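Local coordinates for streptokinase domain B (Streptococcus dysgalactiae subsp. equisimilis, PDB 1QQR), which is one domain of a non-proteolytic activator of plasminogen and probably contributes to binding plasminogen or plasmin during fibrinolysis, at residues Q4-D9 against N111-N116; Y12-T17 against A51-I56; L38-T43 against V95-Q100; T65-D70 against Y125-G130. All blocks are in the same frame, centred on the assembly; numbering follows the deposited sequence.

Contact 1: Q4-D9 against N111-N116; sequences QAKSVD and NEEINN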
loop_
_atom_site.group_PDB
_atom_site.type_symbol
_atom_site.label_atom_id
_atom_site.label_comp_id
_atom_site.label_asym_id
_atom_site.label_seq_id
_atom_site.Cartn_x
_atom_site.Cartn_y
_atom_site.Cartn_z
ATOM N N GLN A 4 2.090 10.156 21.614
ATOM C CA GLN A 4 1.359 9.589 20.502
ATOM C C GLN A 4 1.503 10.421 19.238
ATOM O O GLN A 4 1.328 11.639 19.262
ATOM C CB GLN A 4 -0.117 9.481 20.866
ATOM C CG GLN A 4 -0.956 8.700 19.876
ATOM C CD GLN A 4 -2.423 8.734 20.236
ATOM O OE1 GLN A 4 -3.101 9.742 20.021
ATOM N NE2 GLN A 4 -2.921 7.636 20.803
ATOM N N ALA A 5 1.817 9.756 18.128
ATOM C CA ALA A 5 1.947 10.449 16.855
ATOM C C ALA A 5 0.703 11.316 16.669
ATOM O O ALA A 5 -0.396 10.919 17.034
ATOM C CB ALA A 5 2.066 9.439 15.732
ATOM N N LYS A 6 0.873 12.493 16.097
ATOM C CA LYS A 6 -0.239 13.403 15.900
ATOM C C LYS A 6 -0.908 13.213 14.540
ATOM O O LYS A 6 -2.013 13.715 14.292
ATOM C CB LYS A 6 0.284 14.838 16.028
ATOM C CG LYS A 6 1.079 15.054 17.327
ATOM C CD LYS A 6 1.983 16.276 17.284
ATOM C CE LYS A 6 2.920 16.283 18.490
ATOM N NZ LYS A 6 3.944 17.371 18.424
ATOM N N SER A 7 -0.242 12.464 13.670
ATOM C CA SER A 7 -0.738 12.266 12.325
ATOM C C SER A 7 0.011 11.119 11.678
ATOM O O SER A 7 1.135 10.807 12.061
ATOM C CB SER A 7 -0.449 13.528 11.524
ATOM O OG SER A 7 -1.569 13.950 10.795
ATOM N N VAL A 8 -0.606 10.488 10.692
ATOM C CA VAL A 8 0.085 9.438 9.968
ATOM C C VAL A 8 -0.187 9.621 8.482
ATOM O O VAL A 8 -1.337 9.545 8.045
ATOM C CB VAL A 8 -0.348 8.047 10.431
ATOM C CG1 VAL A 8 0.243 6.978 9.524
ATOM C CG2 VAL A 8 0.148 7.821 11.828
ATOM N N ASP A 9 0.854 9.930 7.713
ATOM C CA ASP A 9 0.671 10.079 6.261
ATOM C C ASP A 9 0.603 8.654 5.742
ATOM O O ASP A 9 1.542 7.875 5.950
ATOM C CB ASP A 9 1.868 10.749 5.573
ATOM C CG ASP A 9 1.978 12.222 5.875
ATOM O OD1 ASP A 9 0.941 12.849 6.157
ATOM O OD2 ASP A 9 3.111 12.747 5.803
ATOM N N ASN A 111 16.102 17.259 19.541
ATOM C CA ASN A 111 15.098 16.543 18.773
ATOM C C ASN A 111 14.119 17.401 17.977
ATOM O O ASN A 111 13.567 18.376 18.505
ATOM C CB ASN A 111 14.279 15.645 19.697
ATOM C CG ASN A 111 15.135 14.708 20.504
ATOM O OD1 ASN A 111 16.225 14.322 20.078
ATOM N ND2 ASN A 111 14.643 14.317 21.664
ATOM N N GLU A 112 13.891 17.033 16.714
ATOM C CA GLU A 112 12.908 17.726 15.886
ATOM C C GLU A 112 11.903 16.727 15.315
ATOM O O GLU A 112 12.258 15.786 14.608
ATOM C CB GLU A 112 13.562 18.529 14.770
ATOM C CG GLU A 112 14.495 17.774 13.889
ATOM C CD GLU A 112 14.770 18.549 12.624
ATOM O OE1 GLU A 112 13.784 18.879 11.921
ATOM O OE2 GLU A 112 15.958 18.832 12.342
ATOM N N GLU A 113 10.635 16.938 15.649
ATOM C CA GLU A 113 9.577 16.051 15.224
ATOM C C GLU A 113 9.320 16.105 13.737
ATOM O O GLU A 113 9.474 17.140 13.096
ATOM C CB GLU A 113 8.293 16.362 15.988
ATOM C CG GLU A 113 8.436 16.186 17.498
ATOM C CD GLU A 113 7.162 16.544 18.241
ATOM O OE1 GLU A 113 6.402 17.409 17.747
ATOM O OE2 GLU A 113 6.921 15.968 19.320
ATOM N N ILE A 114 8.963 14.955 13.187
ATOM C CA ILE A 114 8.657 14.866 11.771
ATOM C C ILE A 114 7.444 13.983 11.628
ATOM O O ILE A 114 7.007 13.322 12.595
ATOM C CB ILE A 114 9.821 14.289 10.956
ATOM C CG1 ILE A 114 10.331 12.993 11.590
ATOM C CG2 ILE A 114 10.928 15.326 10.840
ATOM C CD1 ILE A 114 11.270 12.220 10.666
ATOM N N ASN A 115 6.877 13.985 10.435
ATOM C CA ASN A 115 5.673 13.208 10.185
ATOM C C ASN A 115 5.853 11.702 10.209
ATOM O O ASN A 115 6.847 11.163 9.728
ATOM C CB ASN A 115 5.052 13.659 8.865
ATOM C CG ASN A 115 4.478 15.071 8.960
ATOM O OD1 ASN A 115 4.865 15.974 8.214
ATOM N ND2 ASN A 115 3.554 15.267 9.901
ATOM N N ASN A 116 4.895 11.031 10.828
ATOM C CA ASN A 116 4.900 9.582 10.898
ATOM C C ASN A 116 4.277 9.136 9.580
ATOM O O ASN A 116 3.488 9.875 8.975
ATOM C CB ASN A 116 4.048 9.112 12.076
ATOM C CG ASN A 116 4.796 9.167 13.398
ATOM O OD1 ASN A 116 5.409 8.180 13.821
ATOM N ND2 ASN A 116 4.768 10.325 14.044
HETATM O O HOH W 1 3.407 12.751 12.821
#
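D9 and N116 join where strand 8-18 starts to run beside strand 111-128, at the end of a parallel pair in the mixed sheet of this beta-grasp domain. D9 N donates to N116 O at 2.9 Å, and the bond is nearly straight (167°). The donor sits tilted from the carbonyl plane. V8 CA lies 3.6 Å from the same N116 O, in a CA-H...O contact. One carbonyl therefore faces two successive residues. V8 CG2 rests on N116 CB at 4.1 Å. A5 turns its methyl toward N116 and packs against the end of that side chain. Water 1 bridges the two backbones. It donates to S7 O at 3.1 Å and accepts from N116 N at 3.0 Å.

The outer part is ionic. K6 runs out extended, with CG anti to the carbonyl carbon (chi1 -52°). Its tip forms a salt bridge with E113, whose extended chain crosses it at about a right angle. Both residues are exposed. D9 OD2 lies 3.7 Å from N115 CB, and the two side chains pass each other at a slant. The other carboxylate oxygen, D9 OD1, is held by the hydroxyl of T37.

Strand 33-38 flanks the first segment on its other edge, where V8 bonds to L38 through the backbone. The backbone of I114 bonds to A101, just before strand 102-104. D118 continues the parallel pairing from D9.

Contact 2: Y12-T17 against A51-I56; sequences YTVQFT and AQAQSI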
loop_
_atom_site.group_PDB
_atom_site.type_symbol
_atom_site.label_atom_id
_atom_site.label_comp_id
_atom_site.label_asym_id
_atom_site.label_seq_id
_atom_site.Cartn_x
_atom_site.Cartn_y
_atom_site.Cartn_z
ATOM N N TYR A 12 0.880 4.774 -0.417
ATOM C CA TYR A 12 0.463 3.547 -1.068
ATOM C C TYR A 12 1.328 3.163 -2.242
ATOM O O TYR A 12 1.733 4.007 -3.037
ATOM C CB TYR A 12 -0.980 3.732 -1.540
ATOM C CG TYR A 12 -1.612 2.520 -2.160
ATOM C CD1 TYR A 12 -2.040 1.462 -1.381
ATOM C CD2 TYR A 12 -1.800 2.443 -3.540
ATOM C CE1 TYR A 12 -2.645 0.350 -1.954
ATOM C CE2 TYR A 12 -2.407 1.330 -4.137
ATOM C CZ TYR A 12 -2.834 0.286 -3.338
ATOM O OH TYR A 12 -3.498 -0.787 -3.907
ATOM N N THR A 13 1.651 1.889 -2.322
ATOM C CA THR A 13 2.391 1.388 -3.461
ATOM C C THR A 13 1.777 0.032 -3.860
ATOM O O THR A 13 1.395 -0.784 -3.007
ATOM C CB THR A 13 3.892 1.256 -3.189
ATOM O OG1 THR A 13 4.538 0.912 -4.415
ATOM C CG2 THR A 13 4.190 0.191 -2.178
ATOM N N VAL A 14 1.647 -0.174 -5.159
ATOM C CA VAL A 14 1.051 -1.386 -5.686
ATOM C C VAL A 14 1.845 -1.942 -6.862
ATOM O O VAL A 14 2.341 -1.198 -7.707
ATOM C CB VAL A 14 -0.417 -1.124 -6.148
ATOM C CG1 VAL A 14 -0.445 -0.091 -7.242
ATOM C CG2 VAL A 14 -1.064 -2.412 -6.622
ATOM N N GLN A 15 1.968 -3.264 -6.883
ATOM C CA GLN A 15 2.654 -3.985 -7.943
ATOM C C GLN A 15 1.573 -4.821 -8.669
ATOM O O GLN A 15 0.687 -5.405 -8.027
ATOM C CB GLN A 15 3.744 -4.881 -7.330
ATOM C CG GLN A 15 4.179 -6.045 -8.227
ATOM C CD GLN A 15 5.280 -6.918 -7.606
ATOM O OE1 GLN A 15 5.163 -7.388 -6.459
ATOM N NE2 GLN A 15 6.348 -7.146 -8.370
ATOM N N PHE A 16 1.638 -4.878 -9.997
ATOM C CA PHE A 16 0.642 -5.623 -10.765
ATOM C C PHE A 16 1.265 -6.778 -11.515
ATOM O O PHE A 16 2.251 -6.585 -12.223
ATOM C CB PHE A 16 -0.040 -4.706 -11.783
ATOM C CG PHE A 16 -0.839 -3.587 -11.168
ATOM C CD1 PHE A 16 -0.438 -2.269 -11.312
ATOM C CD2 PHE A 16 -2.022 -3.851 -10.484
ATOM C CE1 PHE A 16 -1.210 -1.219 -10.785
ATOM C CE2 PHE A 16 -2.800 -2.815 -9.956
ATOM C CZ PHE A 16 -2.392 -1.495 -10.108
ATOM N N THR A 17 0.701 -7.976 -11.372
ATOM C CA THR A 17 1.221 -9.141 -12.090
ATOM C C THR A 17 0.168 -9.746 -13.020
ATOM O O THR A 17 -0.842 -10.272 -12.572
ATOM C CB THR A 17 1.719 -10.225 -11.126
ATOM O OG1 THR A 17 2.686 -9.657 -10.241
ATOM C CG2 THR A 17 2.389 -11.365 -11.905
ATOM N N ALA A 51 -10.289 0.257 -4.979
ATOM C CA ALA A 51 -10.662 1.363 -5.847
ATOM C C ALA A 51 -9.405 2.110 -6.256
ATOM O O ALA A 51 -9.257 2.511 -7.414
ATOM C CB ALA A 51 -11.664 2.310 -5.148
ATOM N N GLN A 52 -8.499 2.296 -5.301
ATOM C CA GLN A 52 -7.241 2.976 -5.573
ATOM C C GLN A 52 -6.410 2.200 -6.598
ATOM O O GLN A 52 -5.890 2.764 -7.556
ATOM C CB GLN A 52 -6.419 3.110 -4.285
ATOM C CG GLN A 52 -6.537 4.440 -3.600
ATOM C CD GLN A 52 -6.254 5.594 -4.541
ATOM O OE1 GLN A 52 -5.227 5.624 -5.250
ATOM N NE2 GLN A 52 -7.169 6.552 -4.562
ATOM N N ALA A 53 -6.273 0.897 -6.383
ATOM C CA ALA A 53 -5.467 0.096 -7.286
ATOM C C ALA A 53 -6.080 0.075 -8.703
ATOM O O ALA A 53 -5.374 0.244 -9.693
ATOM C CB ALA A 53 -5.320 -1.335 -6.727
ATOM N N GLN A 54 -7.393 -0.110 -8.794
ATOM C CA GLN A 54 -8.054 -0.156 -10.090
ATOM C C GLN A 54 -7.816 1.161 -10.821
ATOM O O GLN A 54 -7.509 1.166 -12.006
ATOM C CB GLN A 54 -9.562 -0.430 -9.918
ATOM C CG GLN A 54 -10.380 -0.600 -11.229
ATOM C CD GLN A 54 -9.823 -1.699 -12.168
ATOM O OE1 GLN A 54 -9.801 -2.888 -11.819
ATOM N NE2 GLN A 54 -9.372 -1.293 -13.363
ATOM N N SER A 55 -7.911 2.286 -10.121
ATOM C CA SER A 55 -7.708 3.550 -10.812
ATOM C C SER A 55 -6.252 3.701 -11.258
ATOM O O SER A 55 -5.978 4.190 -12.360
ATOM C CB SER A 55 -8.171 4.735 -9.943
ATOM O OG SER A 55 -7.138 5.284 -9.142
ATOM N N ILE A 56 -5.309 3.267 -10.430
ATOM C CA ILE A 56 -3.910 3.361 -10.829
ATOM C C ILE A 56 -3.672 2.444 -12.031
ATOM O O ILE A 56 -2.968 2.816 -12.975
ATOM C CB ILE A 56 -2.992 2.959 -9.685
ATOM C CG1 ILE A 56 -2.987 4.080 -8.642
ATOM C CG2 ILE A 56 -1.604 2.647 -10.213
ATOM C CD1 ILE A 56 -2.183 3.787 -7.423
#
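A53 and I56 carry the helix side of this contact. They meet Y12, V14 and F16, alternate residues that point from one face of strand 12-17. The two axes come within 9.6 Å and cross at -60°.

The close part lies around the two rings. F16 presents its edge to the helix. F16 CE1 meets I56 CG2 at 3.9 Å, in the plane of the ring, and F16 CZ lies 3.5 Å from A53 O, also at the edge. V14 CG2 covers one face of the F16 ring, offset toward the rim, so a neighbour on the same strand lies against that face. Y12 reaches across from the other end. Its CG is anti to the backbone N (chi1 -176°), and Y12 OH comes to 3.4 Å from A53 CB. I56 CD1 touches the Y12 ring edge at CE2, at 4.1 Å. CG2 of I56 meets the F16 ring and also V14 CG1, while CD1 meets the Y12 ring. The Y12 hydroxyl is not left without a partner, since it bonds to E122 of strand 111-128.

Elsewhere the fit is looser. V14 CG2 stands 4.4 Å from A53 CB, and Y12 CE2 is as far from Q52 CB. Q52 turns polar at its tip, where OE1 bonds to K33. No hydrogen bond joins the segments. L35, L49, L57, I66 and V126 add more apolar contacts around the rings.

A helix laid obliquely across one face of a mixed sheet is typical of the beta-grasp fold, to which streptokinase domains belong.

Contact 3: L38-T43 against V95-Q100; sequences LAIGDT and VKNREQ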
loop_
_atom_site.group_PDB
_atom_site.type_symbol
_atom_site.label_atom_id
_atom_site.label_comp_id
_atom_site.label_asym_id
_atom_site.label_seq_id
_atom_site.Cartn_x
_atom_site.Cartn_y
_atom_site.Cartn_z
ATOM N N LEU A 38 -4.086 10.657 7.994
ATOM C CA LEU A 38 -5.129 10.245 8.916
ATOM C C LEU A 38 -4.639 10.324 10.338
ATOM O O LEU A 38 -3.490 10.669 10.592
ATOM C CB LEU A 38 -5.542 8.799 8.621
ATOM C CG LEU A 38 -6.164 8.577 7.244
ATOM C CD1 LEU A 38 -6.508 7.096 7.076
ATOM C CD2 LEU A 38 -7.411 9.441 7.115
ATOM N N ALA A 39 -5.517 9.983 11.267
ATOM C CA ALA A 39 -5.164 9.999 12.676
ATOM C C ALA A 39 -5.152 8.566 13.181
ATOM O O ALA A 39 -5.763 7.678 12.577
ATOM C CB ALA A 39 -6.192 10.830 13.465
ATOM N N ILE A 40 -4.441 8.344 14.276
ATOM C CA ILE A 40 -4.371 7.036 14.908
ATOM C C ILE A 40 -5.825 6.583 15.105
ATOM O O ILE A 40 -6.664 7.369 15.560
ATOM C CB ILE A 40 -3.653 7.141 16.292
ATOM C CG1 ILE A 40 -2.148 6.908 16.135
ATOM C CG2 ILE A 40 -4.241 6.145 17.272
ATOM C CD1 ILE A 40 -1.437 7.987 15.351
ATOM N N GLY A 41 -6.130 5.337 14.752
ATOM C CA GLY A 41 -7.496 4.856 14.905
ATOM C C GLY A 41 -8.374 4.984 13.667
ATOM O O GLY A 41 -9.380 4.292 13.542
ATOM N N ASP A 42 -8.032 5.877 12.749
ATOM C CA ASP A 42 -8.825 5.991 11.536
ATOM C C ASP A 42 -8.701 4.654 10.799
ATOM O O ASP A 42 -7.748 3.888 11.023
ATOM C CB ASP A 42 -8.290 7.118 10.661
ATOM C CG ASP A 42 -8.710 8.482 11.155
ATOM O OD1 ASP A 42 -9.139 8.580 12.325
ATOM O OD2 ASP A 42 -8.609 9.457 10.377
ATOM N N THR A 43 -9.647 4.364 9.921
ATOM C CA THR A 43 -9.597 3.104 9.203
ATOM C C THR A 43 -9.583 3.282 7.701
ATOM O O THR A 43 -9.994 4.311 7.185
ATOM C CB THR A 43 -10.791 2.225 9.532
ATOM O OG1 THR A 43 -11.986 2.939 9.198
ATOM C CG2 THR A 43 -10.781 1.827 11.004
ATOM N N VAL A 95 -5.336 2.685 11.590
ATOM C CA VAL A 95 -4.015 3.286 11.711
ATOM C C VAL A 95 -3.482 3.056 13.104
ATOM O O VAL A 95 -3.955 3.646 14.075
ATOM C CB VAL A 95 -4.055 4.771 11.409
ATOM C CG1 VAL A 95 -2.678 5.372 11.601
ATOM C CG2 VAL A 95 -4.535 4.979 9.985
ATOM N N LYS A 96 -2.502 2.163 13.168
ATOM C CA LYS A 96 -1.817 1.738 14.384
ATOM C C LYS A 96 -1.284 2.891 15.254
ATOM O O LYS A 96 -0.740 3.874 14.743
ATOM C CB LYS A 96 -0.682 0.808 13.956
ATOM C CG LYS A 96 0.121 0.149 15.026
ATOM C CD LYS A 96 1.192 -0.699 14.347
ATOM C CE LYS A 96 2.209 -1.282 15.322
ATOM N NZ LYS A 96 1.783 -2.598 15.911
ATOM N N ASN A 97 -1.459 2.760 16.569
ATOM C CA ASN A 97 -1.002 3.762 17.538
ATOM C C ASN A 97 0.513 3.735 17.584
ATOM O O ASN A 97 1.137 2.676 17.468
ATOM C CB ASN A 97 -1.543 3.448 18.941
ATOM C CG ASN A 97 -1.545 4.659 19.859
ATOM O OD1 ASN A 97 -1.127 5.760 19.481
ATOM N ND2 ASN A 97 -2.030 4.463 21.075
ATOM N N ARG A 98 1.115 4.900 17.754
ATOM C CA ARG A 98 2.560 4.947 17.798
ATOM C C ARG A 98 3.118 6.215 18.412
ATOM O O ARG A 98 2.447 7.253 18.541
ATOM C CB ARG A 98 3.142 4.788 16.377
ATOM C CG ARG A 98 2.980 6.051 15.516
ATOM C CD ARG A 98 3.076 5.758 14.023
ATOM N NE ARG A 98 1.934 4.991 13.520
ATOM C CZ ARG A 98 1.852 4.473 12.291
ATOM N NH1 ARG A 98 2.855 4.622 11.431
ATOM N NH2 ARG A 98 0.744 3.842 11.901
ATOM N N GLU A 99 4.393 6.100 18.752
ATOM C CA GLU A 99 5.182 7.172 19.322
ATOM C C GLU A 99 5.419 8.177 18.195
ATOM O O GLU A 99 5.623 7.781 17.055
ATOM C CB GLU A 99 6.504 6.585 19.803
ATOM C CG GLU A 99 7.113 7.330 20.949
ATOM C CD GLU A 99 6.256 7.277 22.187
ATOM O OE1 GLU A 99 6.048 6.165 22.713
ATOM O OE2 GLU A 99 5.794 8.349 22.625
ATOM N N GLN A 100 5.378 9.467 18.507
ATOM C CA GLN A 100 5.585 10.519 17.507
ATOM C C GLN A 100 7.011 10.449 16.967
ATOM O O GLN A 100 7.964 10.393 17.731
ATOM C CB GLN A 100 5.343 11.893 18.131
ATOM C CG GLN A 100 5.790 13.058 17.279
ATOM C CD GLN A 100 4.877 13.302 16.103
ATOM O OE1 GLN A 100 3.660 13.371 16.261
ATOM N NE2 GLN A 100 5.456 13.457 14.917
#
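V95 packs against the type II turn A39-D42, and its side chain can be followed outward. V95 CB lies 3.6 Å from A39 O. CG1, anti to the backbone N (chi1 178°), leans toward I40 CA. CG2 takes the other branch. V95 CG2 meets D42 O at 3.5 Å and L38 CD1 at 4.1 Å. The two branches spread across A39, I40, D42 and L38.

The backbone fixes this position with two bonds. G41 N donates to V95 O at 2.8 Å, in the carbonyl plane and on a lone pair. V95 N donates to D42 O, also at 2.8 Å, nearly along the C=O axis. The turn closes itself with D42 N to A39 O. G41 has a positive phi (94°), as the third residue of a type II turn commonly does.

I40 covers the next residues. I40 CG1 touches K96 O and N97 CA, both at 3.6 Å, and CG2 lies beside the N97 amide. K96 O is also gripped side-on by R98, through NE and NH2 from the same face of its plane. Salt bridges to D118 and D77 hold the guanidinium further.

The turn links strands 33-38 and 43-45, and segment 95-100 follows strand 92-94. The contact therefore extends the short antiparallel pair 43-45 and 92-94. V8 touches I40, V95 and R98 and joins these loops to strand 8-18 of the main sheet.

Contact 4: T65-D70 against Y125-G130; sequences TIYERD and YVLKKG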
loop_
_atom_site.group_PDB
_atom_site.type_symbol
_atom_site.label_atom_id
_atom_site.label_comp_id
_atom_site.label_asym_id
_atom_site.label_seq_id
_atom_site.Cartn_x
_atom_site.Cartn_y
_atom_site.Cartn_z
ATOM N N THR A 65 -7.537 -5.277 -15.951
ATOM C CA THR A 65 -8.423 -5.143 -14.798
ATOM C C THR A 65 -7.883 -5.995 -13.659
ATOM O O THR A 65 -7.129 -6.933 -13.896
ATOM C CB THR A 65 -9.863 -5.631 -15.098
ATOM O OG1 THR A 65 -10.622 -5.668 -13.871
ATOM C CG2 THR A 65 -9.850 -7.021 -15.683
ATOM N N ILE A 66 -8.267 -5.656 -12.430
ATOM C CA ILE A 66 -7.849 -6.403 -11.258
ATOM C C ILE A 66 -8.503 -7.762 -11.384
ATOM O O ILE A 66 -9.684 -7.862 -11.695
ATOM C CB ILE A 66 -8.393 -5.813 -9.936
ATOM C CG1 ILE A 66 -7.885 -4.395 -9.718
ATOM C CG2 ILE A 66 -8.009 -6.724 -8.776
ATOM C CD1 ILE A 66 -6.440 -4.300 -9.469
ATOM N N TYR A 67 -7.738 -8.810 -11.136
ATOM C CA TYR A 67 -8.284 -10.141 -11.190
ATOM C C TYR A 67 -8.418 -10.501 -9.729
ATOM O O TYR A 67 -9.506 -10.791 -9.261
ATOM C CB TYR A 67 -7.353 -11.127 -11.911
ATOM C CG TYR A 67 -7.923 -12.516 -11.822
ATOM C CD1 TYR A 67 -9.201 -12.787 -12.314
ATOM C CD2 TYR A 67 -7.266 -13.518 -11.115
ATOM C CE1 TYR A 67 -9.815 -14.012 -12.090
ATOM C CE2 TYR A 67 -7.871 -14.750 -10.881
ATOM C CZ TYR A 67 -9.150 -14.989 -11.367
ATOM O OH TYR A 67 -9.780 -16.185 -11.104
ATOM N N GLU A 68 -7.308 -10.481 -8.999
ATOM C CA GLU A 68 -7.400 -10.759 -7.592
ATOM C C GLU A 68 -6.210 -10.250 -6.792
ATOM O O GLU A 68 -5.103 -10.109 -7.308
ATOM C CB GLU A 68 -7.628 -12.258 -7.347
ATOM C CG GLU A 68 -6.425 -13.151 -7.528
ATOM C CD GLU A 68 -6.726 -14.591 -7.109
ATOM O OE1 GLU A 68 -5.800 -15.264 -6.603
ATOM O OE2 GLU A 68 -7.883 -15.044 -7.287
ATOM N N ARG A 69 -6.472 -9.974 -5.522
ATOM C CA ARG A 69 -5.472 -9.473 -4.605
ATOM C C ARG A 69 -4.565 -10.612 -4.143
ATOM O O ARG A 69 -5.029 -11.704 -3.855
ATOM C CB ARG A 69 -6.160 -8.816 -3.391
ATOM C CG ARG A 69 -5.161 -8.299 -2.345
ATOM C CD ARG A 69 -5.869 -7.737 -1.117
ATOM N NE ARG A 69 -6.403 -6.405 -1.383
ATOM C CZ ARG A 69 -7.690 -6.112 -1.534
ATOM N NH1 ARG A 69 -8.619 -7.061 -1.446
ATOM N NH2 ARG A 69 -8.047 -4.859 -1.768
ATOM N N ASP A 70 -3.265 -10.364 -4.077
ATOM C CA ASP A 70 -2.351 -11.389 -3.628
ATOM C C ASP A 70 -1.849 -11.128 -2.209
ATOM O O ASP A 70 -1.730 -12.053 -1.407
ATOM C CB ASP A 70 -1.175 -11.497 -4.580
ATOM C CG ASP A 70 -0.218 -12.591 -4.178
ATOM O OD1 ASP A 70 -0.683 -13.723 -3.936
ATOM O OD2 ASP A 70 0.990 -12.327 -4.102
ATOM N N TYR A 125 -3.073 -9.633 -8.975
ATOM C CA TYR A 125 -2.903 -10.356 -10.223
ATOM C C TYR A 125 -3.857 -9.621 -11.151
ATOM O O TYR A 125 -4.973 -9.319 -10.742
ATOM C CB TYR A 125 -3.349 -11.812 -10.065
ATOM C CG TYR A 125 -2.296 -12.657 -9.401
ATOM C CD1 TYR A 125 -2.479 -13.157 -8.111
ATOM C CD2 TYR A 125 -1.082 -12.907 -10.042
ATOM C CE1 TYR A 125 -1.466 -13.880 -7.473
ATOM C CE2 TYR A 125 -0.071 -13.624 -9.418
ATOM C CZ TYR A 125 -0.265 -14.106 -8.135
ATOM O OH TYR A 125 0.750 -14.799 -7.511
ATOM N N VAL A 126 -3.422 -9.285 -12.362
ATOM C CA VAL A 126 -4.315 -8.602 -13.306
ATOM C C VAL A 126 -4.552 -9.397 -14.593
ATOM O O VAL A 126 -3.778 -10.279 -14.959
ATOM C CB VAL A 126 -3.804 -7.194 -13.671
ATOM C CG1 VAL A 126 -3.722 -6.337 -12.407
ATOM C CG2 VAL A 126 -2.457 -7.289 -14.367
ATOM N N LEU A 127 -5.612 -9.057 -15.305
ATOM C CA LEU A 127 -5.975 -9.795 -16.511
ATOM C C LEU A 127 -6.335 -8.843 -17.639
ATOM O O LEU A 127 -6.999 -7.827 -17.406
ATOM C CB LEU A 127 -7.186 -10.667 -16.164
ATOM C CG LEU A 127 -7.821 -11.690 -17.089
ATOM C CD1 LEU A 127 -7.038 -12.994 -17.037
ATOM C CD2 LEU A 127 -9.231 -11.949 -16.614
ATOM N N LYS A 128 -5.904 -9.143 -18.862
ATOM C CA LYS A 128 -6.271 -8.260 -19.957
ATOM C C LYS A 128 -7.770 -8.510 -20.080
ATOM O O LYS A 128 -8.205 -9.657 -20.029
ATOM C CB LYS A 128 -5.541 -8.629 -21.253
ATOM C CG LYS A 128 -5.338 -7.438 -22.202
ATOM C CD LYS A 128 -4.993 -7.871 -23.628
ATOM C CE LYS A 128 -3.659 -8.602 -23.718
ATOM N NZ LYS A 128 -2.477 -7.711 -23.477
ATOM N N LYS A 129 -8.564 -7.449 -20.184
ATOM C CA LYS A 129 -10.005 -7.617 -20.275
ATOM C C LYS A 129 -10.350 -8.354 -21.548
ATOM O O LYS A 129 -9.694 -8.181 -22.582
ATOM C CB LYS A 129 -10.726 -6.263 -20.195
ATOM C CG LYS A 129 -11.143 -5.913 -18.760
ATOM C CD LYS A 129 -12.215 -4.826 -18.687
ATOM C CE LYS A 129 -11.677 -3.488 -19.162
ATOM N NZ LYS A 129 -12.703 -2.416 -19.052
ATOM N N GLY A 130 -11.380 -9.185 -21.467
ATOM C CA GLY A 130 -11.749 -9.983 -22.618
ATOM C C GLY A 130 -11.112 -11.357 -22.462
ATOM O O GLY A 130 -11.701 -12.371 -22.846
HETATM O O HOH W 2 0.331 -16.415 -5.414
#
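The rings of Y125 and Y67 are both met at an edge across this antiparallel strand pair, which contains a classic beta bulge. E68 CG reaches the edge of the Y125 ring, 4.0 Å from CD1. The two side chains lie side by side and point the same way. The D70 carboxylate approaches the ring obliquely, its plane turned 58° from the ring, with D70 OD1 3.6 Å from Y125 CE1. K123 makes a cation-pi contact with the same ring. The Y67 ring has Y125 CB at its edge, while L127 CD2 comes at it obliquely.

The bulge pairs Y67 and E68 with one residue, Y125. Both Y67 N and E68 N donate to Y125 O, the first at 2.8 Å and in the carbonyl plane. E68 O accepts from Y125 N in return, at 2.7 Å. The register shifts by one residue here. Beyond the bulge, T65 and L127 form a regular hydrogen-bonded pair, with I66 and V126 as the non-hydrogen-bonded pair between.

On the side of T65, Y125 and L127 the contact is largely surface. V126 is buried instead, against F16 and L57, and I66 also reaches F16. T65 CG2 touches K129 CG at 3.5 Å, the two side chains crossing at about a right angle. At the other end, water 2 links D70 to Y125. It donates to OD1 of D70 at 3.2 Å and lies 2.7 Å from Y125 OH.

Overall arrangement
Contact 2 is the most central, its centre about 8 Å from the centre of the chain. It is apolar and partly buried, without hydrogen bonds across. Contacts 1 and 3 are also partly buried, and contact 4 is a surface contact. Contacts 1 and 4 lie on opposite sides of the centre and share strand 111-128. In contact 1 that strand begins its parallel pairing with strand 8-18, held by one direct backbone bond, a water and a salt bridge. In contact 4 it is antiparallel and bulged. Contact 3 uses loops and a turn, and bonds to contact 1 through A5 with R98. Contact 4 joins contact 2, where T17 O meets V126 N. Contacts 1 and 2 both use strand 8-18.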